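Local coordinates for competence/damage-inducible protein CinA (Agrobacterium tumefaciens, PDB 2A9S), which is of unconfirmed function but belongs to the CinA competence/damage-inducible family, in which relatives of this domain deamidate nicotinamide mononucleotide, at residues A[41-46]-A[157-162]. Residues are numbered along the deposited sequence; the frame is centred on the assembly and turned at random.
Sequences GALTEI and TALEML
Thr44 OG1, one residue past the Leu43 that meets Leu159 across this contact, is gripped from two subunits: Ala40 O and Gly41 O of its own chain are both within reach of its one proton, and it receives NH1 of Arg151 of the second subunit. Gly41 O lies 3.2 Å from Thr44 OG1. That side of the turn faces the dimer interface, whereas Leu43 reaches off at roughly a right angle to it, into the subunit's interior. Its chi1 of -73° sets CG beside the backbone N and carries the isopropyl end to Leu159, whose side chain comes to meet it, the two running antiparallel as they pass. One methyl does most of the touching: Leu159 CD2 lies 3.9 Å from Leu43 CG and 3.9 Å from Leu43 CD2. Leu159 chi2, at -176°, turns the isopropyl end so that the other branch, CD1, approaches Ala42 CB at 4.4 Å. One helical turn on, Leu162 adds a looser methyl contact, its CD1 4.5 Å from Leu43 CD1. The patch is small, 131 Å² summed over both sides, wholly apolar and buried. It joins helix 38-43 and the type I turn from Leu43 to Ile46 to the second half of helix 147-167. Helix 8-24 borders both partners, through Ile17 on Leu159 and Ile18 on Ile46, while Leu162 and Ala158 settle on Val104 of the sheet strand 102-108.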
loop_
_atom_site.group_PDB
_atom_site.type_symbol
_atom_site.label_atom_id
_atom_site.label_comp_id
_atom_site.label_asym_id
_atom_site.label_seq_id
_atom_site.Cartn_x
_atom_site.Cartn_y
_atom_site.Cartn_z
ATOM N N GLY A 41 3.051 -4.162 2.349
ATOM C CA GLY A 41 4.342 -3.835 2.976
ATOM C C GLY A 41 4.994 -5.090 3.570
ATOM O O GLY A 41 6.163 -5.397 3.318
ATOM N N ALA A 42 4.214 -5.832 4.343
ATOM C CA ALA A 42 4.692 -7.061 4.957
ATOM C C ALA A 42 5.115 -8.109 3.923
ATOM O O ALA A 42 6.181 -8.676 4.037
ATOM C CB ALA A 42 3.677 -7.617 5.947
ATOM N N LEU A 43 4.298 -8.340 2.906
ATOM C CA LEU A 43 4.657 -9.302 1.853
ATOM C C LEU A 43 5.949 -8.919 1.123
ATOM O O LEU A 43 6.769 -9.792 0.773
ATOM C CB LEU A 43 3.528 -9.420 0.843
ATOM C CG LEU A 43 2.322 -10.187 1.400
ATOM C CD1 LEU A 43 1.120 -9.839 0.540
ATOM C CD2 LEU A 43 2.566 -11.716 1.380
ATOM N N THR A 44 6.151 -7.609 0.925
ATOM C CA THR A 44 7.280 -7.172 0.110
ATOM C C THR A 44 8.541 -6.979 0.967
ATOM O O THR A 44 9.590 -6.598 0.456
ATOM C CB THR A 44 6.956 -5.933 -0.711
ATOM O OG1 THR A 44 6.543 -4.884 0.153
ATOM C CG2 THR A 44 5.801 -6.200 -1.703
ATOM N N GLU A 45 8.458 -7.275 2.266
ATOM C CA GLU A 45 9.682 -7.415 3.083
ATOM C C GLU A 45 10.541 -8.641 2.657
ATOM O O GLU A 45 11.753 -8.685 2.899
ATOM C CB GLU A 45 9.319 -7.503 4.571
ATOM C CG GLU A 45 9.013 -6.128 5.184
ATOM C CD GLU A 45 10.275 -5.244 5.261
ATOM O OE1 GLU A 45 11.201 -5.527 6.095
ATOM O OE2 GLU A 45 10.320 -4.253 4.510
ATOM N N ILE A 46 9.908 -9.601 1.994
ATOM C CA ILE A 46 10.529 -10.863 1.622
ATOM C C ILE A 46 11.241 -10.814 0.258
ATOM O O ILE A 46 10.634 -10.476 -0.776
ATOM C CB ILE A 46 9.467 -11.977 1.636
ATOM C CG1 ILE A 46 8.649 -11.943 2.956
ATOM C CG2 ILE A 46 10.084 -13.349 1.271
ATOM C CD1 ILE A 46 9.441 -12.146 4.208
ATOM N N THR A 157 -3.861 -11.635 10.451
ATOM C CA THR A 157 -5.028 -12.416 10.024
ATOM C C THR A 157 -5.129 -12.480 8.494
ATOM O O THR A 157 -5.465 -13.532 7.950
ATOM C CB THR A 157 -6.321 -11.842 10.630
ATOM O OG1 THR A 157 -6.166 -11.725 12.059
ATOM C CG2 THR A 157 -7.533 -12.730 10.280
ATOM N N ALA A 158 -4.857 -11.356 7.818
ATOM C CA ALA A 158 -4.878 -11.270 6.351
ATOM C C ALA A 158 -3.938 -12.324 5.738
ATOM O O ALA A 158 -4.310 -13.061 4.793
ATOM C CB ALA A 158 -4.463 -9.874 5.930
ATOM N N LEU A 159 -2.734 -12.420 6.303
ATOM C CA LEU A 159 -1.732 -13.375 5.804
ATOM C C LEU A 159 -2.147 -14.822 6.078
ATOM O O LEU A 159 -2.022 -15.676 5.189
ATOM C CB LEU A 159 -0.339 -13.049 6.367
ATOM C CG LEU A 159 0.190 -11.634 5.988
ATOM C CD1 LEU A 159 1.596 -11.485 6.533
ATOM C CD2 LEU A 159 0.160 -11.321 4.464
ATOM N N GLU A 160 -2.689 -15.075 7.270
ATOM C CA GLU A 160 -3.270 -16.385 7.624
ATOM C C GLU A 160 -4.324 -16.831 6.618
ATOM O O GLU A 160 -4.318 -17.987 6.156
ATOM C CB GLU A 160 -3.863 -16.344 9.042
ATOM C CG GLU A 160 -2.770 -16.245 10.112
ATOM C CD GLU A 160 -3.336 -15.968 11.509
ATOM O OE1 GLU A 160 -4.545 -15.638 11.628
ATOM O OE2 GLU A 160 -2.568 -16.089 12.489
ATOM N N MET A 161 -5.198 -15.904 6.237
ATOM C CA MET A 161 -6.252 -16.178 5.271
ATOM C C MET A 161 -5.760 -16.462 3.856
ATOM O O MET A 161 -6.317 -17.347 3.182
ATOM C CB MET A 161 -7.283 -15.050 5.258
ATOM C CG MET A 161 -8.080 -14.957 6.554
ATOM S SD MET A 161 -9.094 -13.465 6.626
ATOM C CE MET A 161 -10.260 -13.732 5.278
ATOM N N LEU A 162 -4.757 -15.720 3.379
ATOM C CA LEU A 162 -4.140 -16.030 2.079
ATOM C C LEU A 162 -3.621 -17.474 2.061
ATOM O O LEU A 162 -3.849 -18.226 1.088
ATOM C CB LEU A 162 -3.006 -15.058 1.757
ATOM C CG LEU A 162 -3.469 -13.707 1.228
ATOM C CD1 LEU A 162 -2.227 -12.760 1.085
ATOM C CD2 LEU A 162 -4.184 -13.888 -0.100
#